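Local atomic coordinates of secreted effector protein SopD (Salmonella typhimurium, PDB entry 5CPC), a protein that acts as a type III secreted virulence effector that alters host cell physiology, aids replication in macrophages and, with SopB, promotes membrane fission and macropinosome formation during invasion. Residues A83-R86 against L87-L90; S206-A209 against D210-S213; Q276-N279 against D280-K284. All coordinates share one frame; numbering follows the deposited sequence.

Interaction 1 (A83-R86 against L87-L90); sequences AFKR and LQHL
The aromatic ring of Phe-84 meets Leu-87 one helical turn further on, its CD1 lying 4.4 Å from the CD2 methyl of Leu-87, a loose apolar touch. The buried ring also touches Ile-101 of strand 99-103 and Leu-112 and Val-114 of strand 109-114. The second flat group, the guanidinium of Arg-86, carries CA of Ala-83 on one face, 3.4 Å above the plane and displaced toward the rim. A bend at the third torsion turns the head back along the preceding turn, where NH2 forms a salt bridge with Glu-54. The third is the amide of Gln-88, approached at OE1 by CE of Lys-85 at 3.1 Å. With CG of Gln-88 anti to the backbone N (chi1 -176°) and the chain extended beyond it, NE2 is hydrogen-bonded to the carbonyl oxygen of Gln-96. The lysine chain, bent three times, passes on from the amide, and its NZ comes within 3.3 Å of CB of His-89, near the root of the imidazole. Behind these groups runs the backbone ladder. Leu-87 N donates to Ala-83 O at 2.7 Å, and Gln-88 N to Phe-84 O at 2.9 Å, the latter with a nearly straight N-H...O angle of 167°. His-89 N is shared: its main acceptor is Lys-85 O at 2.9 Å, bent to 144°, and a weak bond runs to Arg-86 O at 3.3 Å. The i to i+4 spacing identifies ordinary alpha-helix. Here helix 76-90 packs against a three-stranded antiparallel sheet through Phe-84, with a second helix, 141-160, in contact with Lys-85 and Arg-86.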
# COMPACT_ATOMS: atom_id res chain seq x y z
N ALA A 83 -5.98 15.05 0.62
CA ALA A 83 -6.47 16.51 0.72
C ALA A 83 -5.28 17.51 0.64
O ALA A 83 -5.32 18.56 -0.08
CB ALA A 83 -7.22 16.73 1.99
N PHE A 84 -4.20 17.14 1.31
CA PHE A 84 -2.97 17.96 1.24
C PHE A 84 -2.46 18.06 -0.20
O PHE A 84 -1.97 19.12 -0.62
CB PHE A 84 -1.91 17.43 2.23
CG PHE A 84 -0.72 18.36 2.41
CD1 PHE A 84 -0.86 19.61 2.98
CD2 PHE A 84 0.56 17.96 1.98
CE1 PHE A 84 0.22 20.47 3.13
CE2 PHE A 84 1.68 18.83 2.14
CZ PHE A 84 1.51 20.08 2.71
N LYS A 85 -2.57 16.97 -0.94
CA LYS A 85 -2.22 16.94 -2.35
C LYS A 85 -3.16 17.93 -3.07
O LYS A 85 -2.71 18.79 -3.90
CB LYS A 85 -2.36 15.49 -2.90
CG LYS A 85 -1.41 15.07 -4.04
CD LYS A 85 -1.55 15.86 -5.36
CE LYS A 85 -0.32 16.81 -5.62
NZ LYS A 85 -0.58 18.16 -6.33
N ARG A 86 -4.45 17.92 -2.70
CA ARG A 86 -5.36 18.84 -3.39
C ARG A 86 -4.97 20.26 -3.09
O ARG A 86 -5.05 21.14 -3.96
CB ARG A 86 -6.87 18.61 -3.10
CG ARG A 86 -7.41 17.21 -3.53
CD ARG A 86 -9.00 17.16 -3.50
NE ARG A 86 -9.62 17.48 -2.21
CZ ARG A 86 -9.71 16.66 -1.16
NH1 ARG A 86 -9.19 15.44 -1.22
NH2 ARG A 86 -10.32 17.05 -0.05
N LEU A 87 -4.58 20.51 -1.85
CA LEU A 87 -4.09 21.88 -1.48
C LEU A 87 -2.92 22.26 -2.34
O LEU A 87 -2.93 23.28 -3.01
CB LEU A 87 -3.68 21.96 -0.01
CG LEU A 87 -3.52 23.33 0.67
CD1 LEU A 87 -4.70 24.33 0.34
CD2 LEU A 87 -3.39 23.17 2.21
N GLN A 88 -1.90 21.41 -2.34
CA GLN A 88 -0.65 21.70 -3.03
C GLN A 88 -0.97 22.04 -4.47
O GLN A 88 -0.42 23.00 -5.03
CB GLN A 88 0.28 20.51 -2.95
CG GLN A 88 1.65 20.79 -3.57
CD GLN A 88 2.43 19.55 -3.87
OE1 GLN A 88 1.88 18.52 -4.30
NE2 GLN A 88 3.73 19.62 -3.65
N HIS A 89 -1.93 21.33 -5.05
CA HIS A 89 -2.18 21.45 -6.50
C HIS A 89 -2.76 22.81 -6.85
O HIS A 89 -2.68 23.25 -7.99
CB HIS A 89 -3.01 20.24 -7.06
CG HIS A 89 -3.48 20.40 -8.48
ND1 HIS A 89 -4.75 20.04 -8.90
CD2 HIS A 89 -2.86 20.90 -9.59
CE1 HIS A 89 -4.89 20.30 -10.19
NE2 HIS A 89 -3.76 20.83 -10.63
N LEU A 90 -3.32 23.51 -5.87
CA LEU A 90 -3.85 24.85 -6.12
C LEU A 90 -2.79 25.96 -5.93
O LEU A 90 -3.03 27.13 -6.26
CB LEU A 90 -5.07 25.16 -5.24
CG LEU A 90 -6.26 24.23 -5.39
CD1 LEU A 90 -7.14 24.29 -4.14
CD2 LEU A 90 -7.00 24.53 -6.69

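Interaction 2 (S206-A209 against D210-S213); sequences SLTA and DEKS
Thr-208 and Glu-211 form a capping box at the start of helix 209-215, where the loop leaving strand 201-202 turns into the helix at the protein surface. The evidence is a reciprocal pair of bonds. Glu-211 N donates to OG1 of Thr-208 at 3.2 Å and 172°, almost straight, while Thr-208 N donates to OE1 of Glu-211, also at 3.2 Å, meeting the oxygen on its anti side and 25° out of the carboxylate plane. Placing OG1 between the backbone N and carbonyl carbon (chi1 66°) brings it over the first turn, and the extended glutamate chain carries OE1 back to the N-cap amide. The helical pattern begins at once: Lys-212 N bonds Thr-208 O at 3.1 Å, and Ser-213 N bonds Ala-209 O at 3.1 Å. A water near this last carbonyl and OG of Ser-213 sits so close to the carbonyl oxygen that its position is doubtful. Just before the cap, CB of Leu-207 lies 3.8 Å from CG of Lys-212, so the aliphatic part of the lysine crosses the leucine at the two positions that a hydrophobic staple uses. Leu-207 also packs on Ile-291 and Leu-295 of helix 285-298. Both charged ends are paired outside the box: OE2 of Glu-211 with Lys-294 and NZ of Lys-212 with Asp-205. The two oxygens of the glutamate thus do different work, one capping and one bridging to a neighbouring helix. Its negative charge, close to the positive end of the helix dipole and to a lysine, is probably stabilised by both.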
# COMPACT_ATOMS: atom_id res chain seq x y z
N SER A 206 13.05 -27.65 -6.41
CA SER A 206 14.31 -28.18 -6.05
C SER A 206 14.59 -28.06 -4.53
O SER A 206 15.75 -28.08 -4.16
CB SER A 206 15.38 -27.38 -6.79
OG SER A 206 15.37 -26.07 -6.29
N LEU A 207 13.56 -27.86 -3.68
CA LEU A 207 13.77 -27.52 -2.26
C LEU A 207 13.70 -28.82 -1.46
O LEU A 207 12.90 -29.67 -1.75
CB LEU A 207 12.66 -26.60 -1.74
CG LEU A 207 12.60 -25.21 -2.41
CD1 LEU A 207 11.60 -24.31 -1.68
CD2 LEU A 207 14.09 -24.57 -2.37
N THR A 208 14.55 -28.93 -0.47
CA THR A 208 14.54 -30.09 0.40
C THR A 208 13.46 -29.82 1.45
O THR A 208 12.99 -28.68 1.57
CB THR A 208 15.87 -30.24 1.11
OG1 THR A 208 15.98 -29.12 1.97
CG2 THR A 208 17.13 -30.28 0.14
N ALA A 209 13.08 -30.84 2.21
CA ALA A 209 12.05 -30.65 3.24
C ALA A 209 12.54 -29.58 4.27
O ALA A 209 11.73 -28.75 4.69
CB ALA A 209 11.73 -32.00 3.95
N ASP A 210 13.84 -29.58 4.63
CA ASP A 210 14.40 -28.53 5.57
C ASP A 210 14.21 -27.07 5.02
O ASP A 210 13.81 -26.15 5.76
CB ASP A 210 15.90 -28.81 5.92
CG ASP A 210 16.05 -30.09 6.83
OD1 ASP A 210 15.08 -30.50 7.52
OD2 ASP A 210 17.11 -30.73 6.81
N GLU A 211 14.54 -26.87 3.73
CA GLU A 211 14.36 -25.56 3.04
C GLU A 211 12.91 -25.06 3.04
O GLU A 211 12.64 -23.88 3.30
CB GLU A 211 14.96 -25.64 1.62
CG GLU A 211 16.50 -25.85 1.76
CD GLU A 211 17.21 -25.95 0.45
OE1 GLU A 211 16.66 -26.50 -0.51
OE2 GLU A 211 18.35 -25.48 0.39
N LYS A 212 11.98 -25.95 2.75
CA LYS A 212 10.61 -25.56 2.79
C LYS A 212 10.18 -25.17 4.18
O LYS A 212 9.42 -24.19 4.34
CB LYS A 212 9.72 -26.66 2.24
CG LYS A 212 9.92 -26.98 0.80
CD LYS A 212 8.97 -28.14 0.38
CE LYS A 212 9.35 -28.62 -1.02
NZ LYS A 212 8.54 -29.77 -1.45
N SER A 213 10.63 -25.92 5.19
CA SER A 213 10.44 -25.47 6.58
C SER A 213 11.04 -24.09 6.89
O SER A 213 10.39 -23.30 7.51
CB SER A 213 11.05 -26.46 7.57
OG SER A 213 10.24 -27.61 7.68
O HOH W 1 9.30 -29.20 5.06

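Interaction 3 (Q276-N279 against D280-K284); sequences QDYN and DYHAK
Gln-276 O accepts from Asp-280 N at 2.8 Å, the first of four consecutive i to i+4 bonds that make residues 276-283 one continuous piece of alpha-helix, which ends before Lys-284. Tyr-281 N follows onto Asp-277 O at 2.8 Å, His-282 N onto Tyr-278 O at 3.2 Å, and Ala-283 N onto Asn-279 O at 2.8 Å. The carbonyl of Tyr-278 has a second donor, ND1 of His-282, through a weak, strongly bent bond of 3.0 Å, so backbone and side chain of one residue converge on a single oxygen. This weak bond may help to orient the imidazole. With CG beside the backbone N (chi1 -69°), the imidazole leans back over the preceding turn and turns its edge to the tyrosine, giving a T-shaped (edge-to-face) pair with planes at 79° and centroids 4.5 Å apart. CE1 of His-282 is the touching atom, 3.3 Å from CZ of Tyr-278 and offset toward the rim of the phenol ring. Another side-chain pair sits at Gln-276 and Asp-280: NE2 of Gln-276 makes a weak bond to OD2 of Asp-280 at 3.3 Å, the amide and carboxylate planes being 77° apart, a geometry better suited to a loose bridge than to a flat paired one. Tyr-281 is buried, its side chain touching Phe-243 and Met-245 of strand 240-245 and its OH bonded to Asp-289 and Lys-285. Tyr-278 also reaches Met-245 and meets the ring of His-247, while Asp-277 forms a salt bridge to Lys-231. This part of helix 264-283 thus packs on strand 240-245 of the hairpin and is tied to helix 285-298 through the OH of Tyr-281.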
# COMPACT_ATOMS: atom_id res chain seq x y z
N GLN A 276 5.00 -10.31 12.47
CA GLN A 276 5.66 -11.52 12.93
C GLN A 276 6.49 -12.14 11.80
O GLN A 276 7.67 -12.43 11.97
CB GLN A 276 4.61 -12.49 13.47
CG GLN A 276 5.17 -13.87 13.87
CD GLN A 276 6.07 -13.83 15.12
OE1 GLN A 276 5.92 -12.96 15.99
NE2 GLN A 276 7.00 -14.79 15.21
N ASP A 277 5.87 -12.31 10.64
CA ASP A 277 6.57 -12.80 9.47
C ASP A 277 7.77 -11.94 9.10
O ASP A 277 8.88 -12.44 8.78
CB ASP A 277 5.64 -12.75 8.31
CG ASP A 277 4.63 -13.89 8.29
OD1 ASP A 277 4.15 -14.34 9.36
OD2 ASP A 277 4.28 -14.30 7.15
N TYR A 278 7.54 -10.65 9.13
CA TYR A 278 8.60 -9.69 8.85
C TYR A 278 9.78 -9.89 9.80
O TYR A 278 10.95 -9.86 9.38
CB TYR A 278 8.03 -8.27 9.00
CG TYR A 278 8.92 -7.16 8.50
CD1 TYR A 278 9.09 -6.94 7.15
CD2 TYR A 278 9.53 -6.28 9.40
CE1 TYR A 278 9.90 -5.90 6.66
CE2 TYR A 278 10.31 -5.22 8.95
CZ TYR A 278 10.49 -5.04 7.56
OH TYR A 278 11.23 -3.99 7.07
N ASN A 279 9.48 -10.02 11.07
CA ASN A 279 10.53 -10.16 12.09
C ASN A 279 11.23 -11.52 11.98
O ASN A 279 12.46 -11.60 12.13
CB ASN A 279 9.98 -9.90 13.51
CG ASN A 279 9.59 -8.41 13.73
OD1 ASN A 279 10.30 -7.50 13.29
ND2 ASN A 279 8.44 -8.19 14.36
N ASP A 280 10.46 -12.58 11.69
CA ASP A 280 11.03 -13.92 11.51
C ASP A 280 11.97 -13.85 10.35
O ASP A 280 13.08 -14.38 10.42
CB ASP A 280 9.96 -14.99 11.22
CG ASP A 280 9.18 -15.41 12.46
OD1 ASP A 280 9.70 -15.19 13.58
OD2 ASP A 280 8.05 -15.96 12.33
N TYR A 281 11.54 -13.22 9.27
CA TYR A 281 12.33 -13.22 8.05
C TYR A 281 13.71 -12.56 8.38
O TYR A 281 14.77 -13.14 8.14
CB TYR A 281 11.55 -12.51 6.88
CG TYR A 281 12.48 -12.11 5.82
CD1 TYR A 281 13.11 -13.07 5.03
CD2 TYR A 281 12.80 -10.78 5.62
CE1 TYR A 281 14.00 -12.71 4.06
CE2 TYR A 281 13.76 -10.42 4.65
CZ TYR A 281 14.34 -11.39 3.87
OH TYR A 281 15.28 -11.09 2.88
N HIS A 282 13.70 -11.38 9.03
CA HIS A 282 14.95 -10.74 9.39
C HIS A 282 15.79 -11.47 10.42
O HIS A 282 17.03 -11.42 10.36
CB HIS A 282 14.71 -9.25 9.83
CG HIS A 282 14.31 -8.38 8.69
ND1 HIS A 282 13.05 -7.84 8.58
CD2 HIS A 282 14.94 -8.10 7.52
CE1 HIS A 282 12.96 -7.18 7.44
NE2 HIS A 282 14.09 -7.33 6.77
N ALA A 283 15.16 -12.11 11.39
CA ALA A 283 15.96 -12.93 12.30
C ALA A 283 16.72 -14.06 11.51
O ALA A 283 17.85 -14.38 11.83
CB ALA A 283 15.09 -13.49 13.43
N LYS A 284 16.13 -14.58 10.43
CA LYS A 284 16.67 -15.76 9.77
C LYS A 284 17.11 -15.45 8.32
O LYS A 284 17.28 -16.35 7.51
CB LYS A 284 15.64 -16.87 9.72
CG LYS A 284 15.09 -17.22 11.07
CD LYS A 284 14.85 -18.67 11.08
CE LYS A 284 13.41 -18.98 10.99
NZ LYS A 284 13.09 -19.28 12.43

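Overall arrangement
All three contacts are local, within one helix or at its start, but their settings differ. Interactions 1 and 2 lie at the surface, and interaction 3 is partly buried. Interaction 1 stands apart, its centre about 38 Å from that of interaction 3 and about 51 Å from that of interaction 2, across the chain's centre from both. Interactions 2 and 3 come within about 6 Å at their nearest atoms without touching, and both have partners in helix 285-298. Their chemistry follows position: interaction 3, in the last turns of its helix, adds an edge-to-face aromatic pair to the backbone bonds, whereas the helix start of interaction 2 is closed by a reciprocal capping box. Interaction 1 relies on long polar chains and one buried ring.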